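Local structure of COG0546: Predicted phosphatases (Streptococcus pneumoniae, 2AH5) at residues T106-D109 with T110-Q114; L120-H123 with H124-G128. The protein is a predicted hydrolase of the haloacid dehalogenase-like family, probably a phosphatase, whose exact substrate is not established. All blocks are in the same frame, centred on the assembly; numbering follows the deposited sequence.

Contact 1: T106-D109 with T110-Q114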
ATOM      1  N   THR A 106      -3.733   2.673   3.956  1.00 14.18           N
ATOM      2  CA  THR A 106      -3.723   1.568   3.010  1.00 14.47           C
ATOM      3  C   THR A 106      -5.159   1.189   2.626  1.00 14.44           C
ATOM      4  O   THR A 106      -6.097   1.513   3.342  1.00 14.35           O
ATOM      5  CB  THR A 106      -3.010   0.316   3.621  1.00 13.96           C
ATOM      6  OG1 THR A 106      -2.970  -0.745   2.645  1.00 14.39           O
ATOM      7  CG2 THR A 106      -3.728  -0.164   4.925  1.00 15.25           C
ATOM      8  N   THR A 107      -5.326   0.494   1.499  1.00 15.13           N
ATOM      9  CA  THR A 107      -6.651  -0.040   1.185  1.00 16.10           C
ATOM     10  C   THR A 107      -6.740  -1.519   1.559  1.00 16.23           C
ATOM     11  O   THR A 107      -7.770  -2.135   1.326  1.00 16.14           O
ATOM     12  CB  THR A 107      -7.071   0.180  -0.270  1.00 17.10           C
ATOM     13  OG1 THR A 107      -6.036  -0.301  -1.126  1.00 18.62           O
ATOM     14  CG2 THR A 107      -7.337   1.659  -0.540  1.00 18.60           C
ATOM     15  N   LYS A 108      -5.681  -2.085   2.146  1.00 16.13           N
ATOM     16  CA  LYS A 108      -5.821  -3.325   2.943  1.00 16.92           C
ATOM     17  C   LYS A 108      -6.808  -3.037   4.085  1.00 15.75           C
ATOM     18  O   LYS A 108      -6.870  -1.897   4.569  1.00 14.43           O
ATOM     19  CB  LYS A 108      -4.474  -3.746   3.551  1.00 18.74           C
ATOM     20  CG  LYS A 108      -4.322  -5.229   3.847  1.00 23.03           C
ATOM     21  CD  LYS A 108      -2.860  -5.641   3.709  1.00 27.51           C
ATOM     22  CE  LYS A 108      -2.767  -7.002   2.998  1.00 29.24           C
ATOM     23  NZ  LYS A 108      -1.540  -7.155   2.172  1.00 29.72           N
ATOM     24  N   ASP A 109      -7.585  -4.041   4.497  1.00 14.66           N
ATOM     25  CA  ASP A 109      -8.477  -3.866   5.658  1.00 16.23           C
ATOM     26  C   ASP A 109      -7.656  -3.415   6.868  1.00 14.66           C
ATOM     27  O   ASP A 109      -6.530  -3.895   7.073  1.00 14.74           O
ATOM     28  CB  ASP A 109      -9.157  -5.179   6.043  1.00 16.85           C
ATOM     29  CG  ASP A 109     -10.199  -5.622   5.049  1.00 21.80           C
ATOM     30  OD1 ASP A 109     -10.370  -4.962   4.005  1.00 27.71           O
ATOM     31  OD2 ASP A 109     -10.858  -6.650   5.327  1.00 28.26           O
ATOM     32  N   THR A 110      -8.222  -2.532   7.684  1.00 14.25           N
ATOM     33  CA  THR A 110      -7.522  -2.033   8.862  1.00 13.65           C
ATOM     34  C   THR A 110      -6.904  -3.161   9.705  1.00 13.73           C
ATOM     35  O   THR A 110      -5.735  -3.115  10.060  1.00 13.07           O
ATOM     36  CB  THR A 110      -8.443  -1.187   9.732  1.00 13.20           C
ATOM     37  OG1 THR A 110      -8.885  -0.040   8.979  1.00 14.48           O
ATOM     38  CG2 THR A 110      -7.710  -0.733  10.987  1.00 13.94           C
ATOM     39  N   SER A 111      -7.689  -4.176  10.022  1.00 14.36           N
ATOM     40  CA  SER A 111      -7.204  -5.226  10.920  1.00 15.60           C
ATOM     41  C   SER A 111      -6.051  -6.033  10.320  1.00 15.41           C
ATOM     42  O   SER A 111      -5.091  -6.351  11.036  1.00 15.49           O
ATOM     43  CB  SER A 111      -8.346  -6.149  11.345  1.00 16.02           C
ATOM     44  OG  SER A 111      -8.907  -6.769  10.214  1.00 19.01           O
ATOM     45  N   THR A 112      -6.131  -6.314   9.017  1.00 15.28           N
ATOM     46  CA  THR A 112      -5.039  -6.973   8.285  1.00 15.50           C
ATOM     47  C   THR A 112      -3.754  -6.110   8.306  1.00 15.34           C
ATOM     48  O   THR A 112      -2.656  -6.619   8.576  1.00 14.69           O
ATOM     49  CB  THR A 112      -5.443  -7.331   6.817  1.00 16.35           C
ATOM     50  OG1 THR A 112      -6.676  -8.077   6.806  1.00 17.54           O
ATOM     51  CG2 THR A 112      -4.391  -8.192   6.160  1.00 17.57           C
ATOM     52  N   ALA A 113      -3.898  -4.807   8.060  1.00 14.48           N
ATOM     53  CA  ALA A 113      -2.766  -3.875   8.098  1.00 14.58           C
ATOM     54  C   ALA A 113      -2.132  -3.811   9.487  1.00 15.12           C
ATOM     55  O   ALA A 113      -0.889  -3.829   9.636  1.00 14.90           O
ATOM     56  CB  ALA A 113      -3.210  -2.479   7.631  1.00 15.22           C
ATOM     57  N   GLN A 114      -2.981  -3.761  10.513  1.00 14.75           N
ATOM     58  CA  GLN A 114      -2.492  -3.774  11.869  1.00 16.06           C
ATOM     59  C   GLN A 114      -1.744  -5.057  12.175  1.00 15.77           C
ATOM     60  O   GLN A 114      -0.654  -4.981  12.718  1.00 16.19           O
ATOM     61  CB  GLN A 114      -3.610  -3.493  12.879  1.00 16.70           C
ATOM     62  CG  GLN A 114      -4.148  -2.082  12.679  1.00 18.63           C
ATOM     63  CD  GLN A 114      -4.314  -1.270  13.939  1.00 25.80           C
ATOM     64  OE1 GLN A 114      -5.023  -0.253  13.939  1.00 28.67           O
ATOM     65  NE2 GLN A 114      -3.655  -1.686  15.011  1.00 27.31           N
TER
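T106, K108 and D109 meet T112 and A113 where strand 102-106 of the Rossmann-like HAD core turns into helix 110-119, a place consistent with motif II of the family, in which a threonine or serine ends this strand and lies at the active site. T106 OG1 accepts a hydrogen bond from the backbone N of K108 at 3.1 Å, closing an ST turn; with OG1 swung opposite its own N (chi1 -178°), the methyl CG2 is left to press on CB of A113, 3.6 Å away. D109 is the N-cap residue just before helix 110-119; its carbonyl O accepts a hydrogen bond from the backbone N of A113 at 3.0 Å, nearly straight, while its carboxylate makes no capping bond. K108 extends across the first helical turn, crossing the T112 side chain at about a right angle: its CG lies 3.8 Å from T112 CB, and its CE reaches T112 CG2 at 3.7 Å. Beyond this aliphatic passage, NZ forms a salt bridge with D12, part of the DxDx(T/V) sequence that probably marks the nucleophile loop, and a hydrogen bond with Y75. T112 OG1, the other branch, is hydrogen-bonded to K76 NZ.

Contact 2: L120-H123 with H124-G128; sequences LEIH and HFFDG
I122 and H123 join F125 and F126 through two backbone hydrogen bonds in the loop that leads from helix 110-119 to strand 128-132. The helix ends in a Schellman motif with E121, at positive phi, as its C-prime residue, and the chain then winds into a short 3-10 turn. There F125 N donates to I122 O at 3.1 Å and F126 N to H123 O at 3.2 Å; both donors stand above the plane of the carbonyl they address.

Aromatic edges gather on the carbonyl oxygens. I122 O lies near the plane of the F126 ring, 3.1 Å from CD2, and is also at the edge of the F125 ring, with CD2 at 3.5 Å. E121 O meets the edge of the imidazole of H124 in a similar way, 3.1 Å from CE1; chi1 of 73° puts CG between the backbone N and the carbonyl carbon, which carries the ring back to E121.

Apolar contact comes from I122. Its side chain and that of F126 run side by side, CD1 and CE2 4.1 Å apart, and I122 CB touches F125 CD2. Outside the turn, I122 and F126 both pack on L15, and F125 on helix 89-97.

Weakly polarised phenyl C-H groups of F125 and F126 thus flank I122 O alongside the N-H of F125, while the more polar imidazole CE1-H points to E121 O, both probably mildly favourable.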
ATOM      1  N   LEU A 120       5.701  -7.698  11.383  1.00 16.24           N
ATOM      2  CA  LEU A 120       6.976  -7.297  10.798  1.00 15.90           C
ATOM      3  C   LEU A 120       7.729  -6.306  11.664  1.00 15.46           C
ATOM      4  O   LEU A 120       8.795  -5.801  11.266  1.00 14.95           O
ATOM      5  CB  LEU A 120       6.764  -6.762   9.382  1.00 16.79           C
ATOM      6  CG  LEU A 120       6.308  -7.860   8.406  1.00 17.29           C
ATOM      7  CD1 LEU A 120       5.892  -7.241   7.089  1.00 17.01           C
ATOM      8  CD2 LEU A 120       7.347  -8.978   8.166  1.00 21.45           C
ATOM      9  N   GLU A 121       7.181  -6.089  12.862  1.00 14.70           N
ATOM     10  CA  GLU A 121       7.825  -5.300  13.938  1.00 15.01           C
ATOM     11  C   GLU A 121       7.921  -3.800  13.652  1.00 14.41           C
ATOM     12  O   GLU A 121       8.825  -3.130  14.157  1.00 14.19           O
ATOM     13  CB  GLU A 121       9.208  -5.914  14.261  1.00 15.59           C
ATOM     14  CG  GLU A 121       9.066  -7.409  14.506  1.00 19.53           C
ATOM     15  CD  GLU A 121      10.262  -8.070  15.165  1.00 25.05           C
ATOM     16  OE1 GLU A 121      11.373  -7.500  15.156  1.00 25.75           O
ATOM     17  OE2 GLU A 121      10.058  -9.189  15.674  1.00 25.58           O
ATOM     18  N   ILE A 122       6.967  -3.276  12.875  1.00 12.78           N
ATOM     19  CA  ILE A 122       6.974  -1.847  12.501  1.00 13.16           C
ATOM     20  C   ILE A 122       5.767  -1.073  13.057  1.00 12.52           C
ATOM     21  O   ILE A 122       5.722   0.155  12.958  1.00 13.89           O
ATOM     22  CB  ILE A 122       7.132  -1.617  10.969  1.00 12.39           C
ATOM     23  CG1 ILE A 122       5.956  -2.200  10.156  1.00 12.36           C
ATOM     24  CG2 ILE A 122       8.526  -2.148  10.486  1.00 13.05           C
ATOM     25  CD1 ILE A 122       5.862  -1.621   8.722  1.00 14.34           C
ATOM     26  N   HIS A 123       4.838  -1.783  13.687  1.00 13.63           N
ATOM     27  CA  HIS A 123       3.607  -1.177  14.221  1.00 14.03           C
ATOM     28  C   HIS A 123       3.978  -0.002  15.135  1.00 14.05           C
ATOM     29  O   HIS A 123       3.343   1.066  15.130  1.00 14.23           O
ATOM     30  CB  HIS A 123       2.778  -2.249  14.987  1.00 14.46           C
ATOM     31  CG  HIS A 123       1.442  -1.764  15.477  1.00 17.48           C
ATOM     32  ND1 HIS A 123       1.310  -0.829  16.481  1.00 21.31           N
ATOM     33  CD2 HIS A 123       0.179  -2.102  15.113  1.00 18.95           C
ATOM     34  CE1 HIS A 123       0.025  -0.598  16.704  1.00 21.46           C
ATOM     35  NE2 HIS A 123      -0.680  -1.352  15.879  1.00 20.89           N
ATOM     36  N   HIS A 124       5.042  -0.185  15.907  1.00 14.43           N
ATOM     37  CA  HIS A 124       5.377   0.797  16.921  1.00 14.38           C
ATOM     38  C   HIS A 124       5.877   2.172  16.410  1.00 13.80           C
ATOM     39  O   HIS A 124       5.946   3.154  17.187  1.00 15.99           O
ATOM     40  CB  HIS A 124       6.350   0.186  17.923  1.00 14.70           C
ATOM     41  CG  HIS A 124       7.739   0.008  17.392  1.00 13.06           C
ATOM     42  ND1 HIS A 124       8.105  -1.085  16.642  1.00 13.86           N
ATOM     43  CD2 HIS A 124       8.856   0.765  17.522  1.00 14.70           C
ATOM     44  CE1 HIS A 124       9.381  -0.991  16.320  1.00 16.04           C
ATOM     45  NE2 HIS A 124       9.859   0.128  16.827  1.00 15.30           N
ATOM     46  N   PHE A 125       6.218   2.259  15.129  1.00 12.25           N
ATOM     47  CA  PHE A 125       6.675   3.517  14.544  1.00 12.33           C
ATOM     48  C   PHE A 125       5.522   4.456  14.183  1.00 12.09           C
ATOM     49  O   PHE A 125       5.764   5.598  13.802  1.00 14.50           O
ATOM     50  CB  PHE A 125       7.462   3.262  13.266  1.00 11.76           C
ATOM     51  CG  PHE A 125       8.799   2.632  13.495  1.00 12.60           C
ATOM     52  CD1 PHE A 125       9.833   3.353  14.094  1.00 14.58           C
ATOM     53  CD2 PHE A 125       9.018   1.323  13.132  1.00 14.19           C
ATOM     54  CE1 PHE A 125      11.080   2.772  14.295  1.00 15.26           C
ATOM     55  CE2 PHE A 125      10.246   0.731  13.336  1.00 14.44           C
ATOM     56  CZ  PHE A 125      11.281   1.446  13.902  1.00 11.78           C
ATOM     57  N   PHE A 126       4.293   3.943  14.230  1.00 12.26           N
ATOM     58  CA  PHE A 126       3.132   4.703  13.760  1.00 11.85           C
ATOM     59  C   PHE A 126       2.207   5.246  14.844  1.00 13.34           C
ATOM     60  O   PHE A 126       1.939   4.574  15.840  1.00 14.92           O
ATOM     61  CB  PHE A 126       2.354   3.864  12.711  1.00 11.91           C
ATOM     62  CG  PHE A 126       3.211   3.464  11.549  1.00 11.41           C
ATOM     63  CD1 PHE A 126       3.437   4.366  10.520  1.00 11.12           C
ATOM     64  CD2 PHE A 126       3.862   2.231  11.531  1.00 13.65           C
ATOM     65  CE1 PHE A 126       4.292   4.053   9.463  1.00  9.34           C
ATOM     66  CE2 PHE A 126       4.686   1.884  10.472  1.00 11.10           C
ATOM     67  CZ  PHE A 126       4.914   2.815   9.430  1.00 11.85           C
ATOM     68  N   ASP A 127       1.680   6.450  14.619  1.00 14.50           N
ATOM     69  CA  ASP A 127       0.676   7.021  15.527  1.00 16.67           C
ATOM     70  C   ASP A 127      -0.752   6.649  15.146  1.00 16.29           C
ATOM     71  O   ASP A 127      -1.686   6.964  15.887  1.00 17.17           O
ATOM     72  CB  ASP A 127       0.794   8.527  15.590  1.00 17.29           C
ATOM     73  CG  ASP A 127       2.028   8.989  16.359  1.00 21.89           C
ATOM     74  OD1 ASP A 127       2.856   8.154  16.797  1.00 24.25           O
ATOM     75  OD2 ASP A 127       2.151  10.217  16.517  1.00 27.94           O
ATOM     76  N   GLY A 128      -0.908   5.977  14.003  1.00 14.65           N
ATOM     77  CA  GLY A 128      -2.211   5.510  13.543  1.00 13.27           C
ATOM     78  C   GLY A 128      -2.025   4.610  12.349  1.00 13.00           C
ATOM     79  O   GLY A 128      -1.098   4.793  11.578  1.00 12.00           O
TER

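How the contacts relate
Contact 1 precedes contact 2 along the chain, and helix 110-119 spans the gap: residues 106-114 bring the chain into it and residues 120-128 take it out again. Together they form the two ends of the helical connection in the beta-alpha-beta unit from strand 102-106 to strand 128-132, its parallel neighbour at the edge of the central sheet. Their centres lie about 13 Å apart, yet the two touch, with Q114 NE2 packed 3.1 Å from H123 NE2. Contact 1 faces the probable catalytic end of the strands, whereas contact 2 lies farther out, its centre about 15 Å from the centre of the chain, against about 9 Å for contact 1, and returns the chain to the start of strand 128-132.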